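Local coordinates for adapter protein MecA 1 (Bacillus subtilis, PDB 3JTP) that acts as an adaptor that delivers unfolded or aggregated proteins and the competence factor ComK to the ClpC protease, this piece being its ClpC-binding C-terminal domain, at residues N28-T32 / A88-I92. The protein carries 3 engineered substitutions. Numbering follows the deposited sequence.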
loop_
_atom_site.group_PDB
_atom_site.type_symbol
_atom_site.label_atom_id
_atom_site.label_comp_id
_atom_site.label_asym_id
_atom_site.label_seq_id
_atom_site.Cartn_x
_atom_site.Cartn_y
_atom_site.Cartn_z
ATOM N N ASN A 28 0.245 4.004 -7.899
ATOM C CA ASN A 28 -0.683 4.348 -6.838
ATOM C C ASN A 28 -2.103 4.032 -7.278
ATOM O O ASN A 28 -2.786 4.865 -7.894
ATOM C CB ASN A 28 -0.511 5.812 -6.433
ATOM C CG ASN A 28 0.422 6.559 -7.360
ATOM O OD1 ASN A 28 0.019 6.981 -8.455
ATOM N ND2 ASN A 28 1.680 6.736 -6.929
ATOM N N GLY A 29 -2.520 2.808 -6.954
ATOM C CA GLY A 29 -3.699 2.182 -7.515
ATOM C C GLY A 29 -4.966 2.671 -6.881
ATOM O O GLY A 29 -5.477 2.048 -5.955
ATOM N N SER A 30 -5.493 3.765 -7.420
ATOM C CA SER A 30 -6.537 4.510 -6.749
ATOM C C SER A 30 -6.229 4.525 -5.253
ATOM O O SER A 30 -5.063 4.693 -4.884
ATOM C CB SER A 30 -7.923 3.967 -7.090
ATOM O OG SER A 30 -8.238 4.284 -8.440
ATOM N N LYS A 31 -7.230 4.326 -4.395
ATOM C CA LYS A 31 -7.059 4.607 -2.964
ATOM C C LYS A 31 -6.076 3.677 -2.235
ATOM O O LYS A 31 -6.159 2.453 -2.326
ATOM C CB LYS A 31 -8.410 4.646 -2.249
ATOM C CG LYS A 31 -9.429 5.543 -2.935
ATOM C CD LYS A 31 -10.824 5.345 -2.347
ATOM C CE LYS A 31 -11.928 5.724 -3.336
ATOM N NZ LYS A 31 -13.277 5.276 -2.850
ATOM N N THR A 32 -5.140 4.287 -1.521
ATOM C CA THR A 32 -4.213 3.549 -0.687
ATOM C C THR A 32 -4.161 4.219 0.679
ATOM O O THR A 32 -4.135 5.443 0.765
ATOM C CB THR A 32 -2.811 3.476 -1.318
ATOM O OG1 THR A 32 -2.382 4.791 -1.708
ATOM C CG2 THR A 32 -2.829 2.580 -2.536
ATOM N N ALA A 88 -2.073 7.598 0.118
ATOM C CA ALA A 88 -0.782 7.294 0.725
ATOM C C ALA A 88 0.384 7.242 -0.262
ATOM O O ALA A 88 1.380 7.914 -0.066
ATOM C CB ALA A 88 -0.865 6.002 1.539
ATOM N N LEU A 89 0.264 6.470 -1.334
ATOM C CA LEU A 89 1.405 6.295 -2.237
ATOM C C LEU A 89 1.794 7.603 -2.925
ATOM O O LEU A 89 2.983 7.922 -3.019
ATOM C CB LEU A 89 1.167 5.178 -3.257
ATOM C CG LEU A 89 1.268 3.735 -2.751
ATOM C CD1 LEU A 89 1.188 2.785 -3.927
ATOM C CD2 LEU A 89 2.539 3.467 -1.936
ATOM N N GLU A 90 0.792 8.356 -3.384
ATOM C CA GLU A 90 1.017 9.695 -3.943
ATOM C C GLU A 90 1.712 10.609 -2.927
ATOM O O GLU A 90 2.601 11.375 -3.268
ATOM C CB GLU A 90 -0.315 10.355 -4.362
ATOM C CG GLU A 90 -1.095 9.671 -5.494
ATOM C CD GLU A 90 -2.048 8.597 -4.996
ATOM O OE1 GLU A 90 -2.025 8.303 -3.781
ATOM O OE2 GLU A 90 -2.817 8.040 -5.818
ATOM N N THR A 91 1.292 10.546 -1.667
ATOM C CA THR A 91 1.901 11.418 -0.674
ATOM C C THR A 91 3.341 10.996 -0.405
ATOM O O THR A 91 4.230 11.837 -0.315
ATOM C CB THR A 91 1.080 11.462 0.635
ATOM O OG1 THR A 91 -0.225 11.983 0.348
ATOM C CG2 THR A 91 1.757 12.357 1.671
ATOM N N ILE A 92 3.569 9.690 -0.286
ATOM C CA ILE A 92 4.926 9.188 -0.105
ATOM C C ILE A 92 5.829 9.565 -1.317
ATOM O O ILE A 92 6.955 10.041 -1.152
ATOM C CB ILE A 92 4.939 7.656 0.113
ATOM C CG1 ILE A 92 4.213 7.278 1.421
ATOM C CG2 ILE A 92 6.359 7.154 0.133
ATOM C CD1 ILE A 92 4.858 7.833 2.652
#
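Two hydrogen bonds join Thr32 to the amino end of helix 88-96. The backbone O of Thr32 accepts from Ala88 N at 3.1 Å, with an N-H...O angle of 168°. The side-chain hydroxyl takes the next amide: Leu89 N donates to Thr32 OG1 over 3.2 Å, at 171°. Both bonds are nearly straight. Amides in the first turn of a helix have no carbonyl of an earlier turn to bond to, so Thr32 serves two of them from a distant part of the chain. Its p rotamer brings OG1 to the helix.

In the fold, residues 28-32 lead from helix 16-24 into strand 31-37, which lies in the antiparallel sheet between strands 40-46 and 81-84. Helix 88-96 follows strand 81-84, and the contact ties its start to the beginning of the neighbouring strand. This is structural packing within the domain of MecA that interacts with ClpC.

Before the strand, Gly29 is the centre of an inverse gamma turn. Asn28, just before this turn, lies beside the helix, its CA 5.4 Å from that of Leu89. The chain then swings away and returns at Thr32, whose CA is 5.3 Å from that of Ala88.

Among the carbon contacts, Asn28 CB packs on Leu89 CB at 3.6 Å. The Glu90 side chain bends back beside the loop, and its OE2 comes within 3.3 Å of Asn28 CB. Leu89 also touches Leu22 of helix 16-24 and Leu43 of strand 40-46, and Thr32 too rests on Leu43.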